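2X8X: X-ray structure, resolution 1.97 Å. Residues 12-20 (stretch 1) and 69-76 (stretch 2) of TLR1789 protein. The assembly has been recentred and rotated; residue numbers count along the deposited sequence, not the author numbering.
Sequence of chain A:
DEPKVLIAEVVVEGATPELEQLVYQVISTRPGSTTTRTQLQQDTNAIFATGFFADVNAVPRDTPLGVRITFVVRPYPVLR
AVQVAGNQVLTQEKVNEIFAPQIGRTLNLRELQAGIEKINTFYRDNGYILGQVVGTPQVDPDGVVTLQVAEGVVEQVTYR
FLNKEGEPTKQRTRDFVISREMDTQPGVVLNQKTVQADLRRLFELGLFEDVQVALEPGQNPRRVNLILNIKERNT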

# COMPACT_ATOMS: atom_id res chain seq x y z
N VAL A 12 -21.46 20.82 -15.04
CA VAL A 12 -20.52 20.25 -14.06
C VAL A 12 -20.04 21.36 -13.12
O VAL A 12 -19.54 22.38 -13.60
CB VAL A 12 -19.33 19.60 -14.81
CG1 VAL A 12 -18.18 19.24 -13.85
CG2 VAL A 12 -19.80 18.38 -15.58
N GLU A 13 -20.23 21.19 -11.80
CA GLU A 13 -19.74 22.15 -10.80
C GLU A 13 -18.65 21.58 -9.90
O GLU A 13 -18.80 20.49 -9.36
CB GLU A 13 -20.86 22.58 -9.85
CG GLU A 13 -21.91 23.48 -10.46
CD GLU A 13 -22.82 24.05 -9.38
OE1 GLU A 13 -22.49 23.78 -8.17
OE2 GLU A 13 -23.83 24.72 -9.75
N GLY A 14 -17.62 22.39 -9.67
CA GLY A 14 -16.61 22.08 -8.67
C GLY A 14 -15.33 21.58 -9.26
O GLY A 14 -14.40 21.31 -8.53
N ALA A 15 -15.26 21.46 -10.58
CA ALA A 15 -14.07 20.94 -11.27
C ALA A 15 -13.18 22.06 -11.82
O ALA A 15 -13.66 23.11 -12.15
CB ALA A 15 -14.48 19.93 -12.39
N THR A 16 -11.87 21.84 -11.92
CA THR A 16 -11.01 22.79 -12.62
C THR A 16 -11.09 22.47 -14.13
O THR A 16 -11.65 21.43 -14.51
CB THR A 16 -9.58 22.72 -12.07
OG1 THR A 16 -9.20 21.34 -11.96
CG2 THR A 16 -9.46 23.46 -10.68
N PRO A 17 -10.57 23.36 -15.00
CA PRO A 17 -10.91 23.16 -16.43
C PRO A 17 -10.42 21.82 -16.99
O PRO A 17 -11.20 21.08 -17.61
CB PRO A 17 -10.23 24.35 -17.14
CG PRO A 17 -9.73 25.27 -16.04
CD PRO A 17 -9.61 24.47 -14.79
N GLU A 18 -9.15 21.50 -16.73
CA GLU A 18 -8.55 20.22 -17.10
C GLU A 18 -9.49 19.01 -16.83
O GLU A 18 -9.71 18.15 -17.70
CB GLU A 18 -7.21 20.08 -16.37
N LEU A 19 -10.12 18.99 -15.66
CA LEU A 19 -10.98 17.89 -15.22
C LEU A 19 -12.40 17.94 -15.73
O LEU A 19 -13.10 16.94 -15.75
CB LEU A 19 -11.08 17.84 -13.71
CG LEU A 19 -9.92 17.25 -12.93
CD1 LEU A 19 -10.30 17.30 -11.41
CD2 LEU A 19 -9.46 15.83 -13.46
N GLU A 20 -12.86 19.13 -16.06
CA GLU A 20 -14.26 19.32 -16.39
C GLU A 20 -14.59 18.71 -17.74
O GLU A 20 -15.67 18.16 -17.94
CB GLU A 20 -14.62 20.82 -16.35
CG GLU A 20 -16.11 21.05 -16.56
CD GLU A 20 -16.46 22.50 -16.65
OE1 GLU A 20 -15.66 23.35 -16.18
OE2 GLU A 20 -17.55 22.78 -17.19
N ILE A 69 -29.42 18.78 -15.24
CA ILE A 69 -28.63 17.92 -14.32
C ILE A 69 -27.35 18.65 -13.97
O ILE A 69 -26.57 19.06 -14.89
CB ILE A 69 -28.32 16.45 -14.85
CG1 ILE A 69 -29.63 15.74 -15.16
CG2 ILE A 69 -27.62 15.66 -13.73
CD1 ILE A 69 -30.52 15.60 -13.92
N THR A 70 -27.17 18.87 -12.66
CA THR A 70 -25.93 19.38 -12.16
C THR A 70 -25.15 18.21 -11.49
O THR A 70 -25.62 17.58 -10.52
CB THR A 70 -26.13 20.59 -11.15
OG1 THR A 70 -26.87 21.65 -11.80
CG2 THR A 70 -24.79 21.14 -10.71
N PHE A 71 -23.96 17.95 -12.03
CA PHE A 71 -23.04 17.03 -11.39
C PHE A 71 -22.14 17.79 -10.42
O PHE A 71 -21.27 18.52 -10.85
CB PHE A 71 -22.25 16.29 -12.46
CG PHE A 71 -23.06 15.23 -13.13
CD1 PHE A 71 -23.59 15.41 -14.41
CD2 PHE A 71 -23.31 14.02 -12.44
CE1 PHE A 71 -24.35 14.37 -15.00
CE2 PHE A 71 -24.05 13.00 -13.00
CZ PHE A 71 -24.56 13.16 -14.32
N VAL A 72 -22.34 17.63 -9.12
CA VAL A 72 -21.45 18.35 -8.18
C VAL A 72 -20.29 17.42 -7.77
O VAL A 72 -20.52 16.36 -7.22
CB VAL A 72 -22.18 18.84 -6.90
CG1 VAL A 72 -21.29 19.84 -6.12
CG2 VAL A 72 -23.51 19.52 -7.28
N VAL A 73 -19.07 17.90 -8.00
CA VAL A 73 -17.88 17.13 -7.90
C VAL A 73 -16.95 17.88 -6.94
O VAL A 73 -16.99 19.11 -6.91
CB VAL A 73 -17.40 17.10 -9.33
CG1 VAL A 73 -16.08 17.71 -9.59
CG2 VAL A 73 -17.76 15.79 -10.01
N ARG A 74 -16.18 17.12 -6.13
CA ARG A 74 -15.25 17.66 -5.12
C ARG A 74 -13.96 16.85 -5.39
O ARG A 74 -13.89 15.67 -5.06
CB ARG A 74 -15.78 17.41 -3.68
CG ARG A 74 -14.92 18.04 -2.61
CD ARG A 74 -15.54 17.82 -1.19
NE ARG A 74 -14.39 17.25 -0.56
CZ ARG A 74 -14.28 16.09 0.06
NH1 ARG A 74 -15.32 15.33 0.38
NH2 ARG A 74 -13.07 15.77 0.43
N PRO A 75 -13.05 17.42 -6.16
CA PRO A 75 -11.83 16.79 -6.53
C PRO A 75 -10.94 16.59 -5.28
O PRO A 75 -11.07 17.35 -4.26
CB PRO A 75 -11.15 17.82 -7.40
CG PRO A 75 -12.35 18.79 -7.85
CD PRO A 75 -13.25 18.76 -6.75
N TYR A 76 -10.02 15.64 -5.38
CA TYR A 76 -8.96 15.58 -4.38
C TYR A 76 -8.13 16.86 -4.62
O TYR A 76 -8.23 17.41 -5.69
CB TYR A 76 -8.07 14.33 -4.54
CG TYR A 76 -8.83 13.03 -4.28
CD1 TYR A 76 -9.29 12.71 -2.99
CD2 TYR A 76 -9.05 12.12 -5.30
CE1 TYR A 76 -10.02 11.53 -2.74
CE2 TYR A 76 -9.75 10.97 -5.05
CZ TYR A 76 -10.24 10.68 -3.76
OH TYR A 76 -10.95 9.48 -3.54
O HOH W 1 -26.22 24.18 -11.54

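What holds Glu 13 so firmly against the second stretch? Glu 13 covers more surface than any other residue here, and its backbone does the joining. Its N donates to Phe 71 O at 3.0 Å, with an angle of 166° at the hydrogen, while its O accepts from Val 73 N at 2.9 Å, with an angle of 160°. One residue thus reaches to both sides of Val 72, the pattern expected of parallel strands, in which a residue bonds to the neighbours flanking the one it faces. The register agrees: Glu 13 pairs with Val 72 and Val 12 with Phe 71, each pair with its CA atoms 4.9 Å apart. Both bonds are short and nearly straight, so the pairing of the two strands is well formed at this point, even though the first strand ends with Glu 13.

Where does the side chain of Glu 13 go? It leaves the sheet on the same face as that of Val 72 and, with chi1 in the m well and chi2 in t, extends beside Thr 70. The aliphatic part makes the close approach, Glu 13 CG lying 3.7 Å from Thr 70 CG2, a methyl against a methylene. The polar ends meet through a water instead: it donates to Glu 13 OE2 at 3.0 Å from its O, and the same water O sits 2.6 Å from Thr 70 OG1. The water therefore links carboxylate and hydroxyl across the strands, adding a polar connection to the packing of carbon on carbon.

How does Val 73, which covers the next largest area, meet the chain once the first strand has ended? Its N is already committed to Glu 13, and its O faces Gly 14, whose CA makes a CA-H...O contact with Val 73 O at 3.5 Å. Gly 14 has phi/psi of 104/-1, where a CB would be jammed against the carbonyl O of Glu 13; an ideal CB would also lie 2.1 Å from Val 73 O, a clash. The absence of a side chain lets the chain turn there while staying close to the second strand. Beyond the turn, Ala 15 CB comes within 3.9 Å of Val 73 CG1, an apolar contact. The chi1 of Val 73, 119°, falls between the usual wells.

What closes the contact beyond Val 73? On the other side of the Gly 14 turn the first stretch enters a helix, and Leu 19 reaches back from it, its CD1 4.1 Å from Pro 75 CB. Pro 75 also approaches the turn itself, its CD lying 3.3 Å from Gly 14 O. Having no N-H, Pro 75 cannot donate a backbone hydrogen bond to the first stretch, and its ring meets that stretch through packing. At the opposite end, Val 12 CG2 and Phe 71 CB are 4.5 Å apart, a looser apolar contact on the face they share, although the end of the Phe 71 side chain leads away.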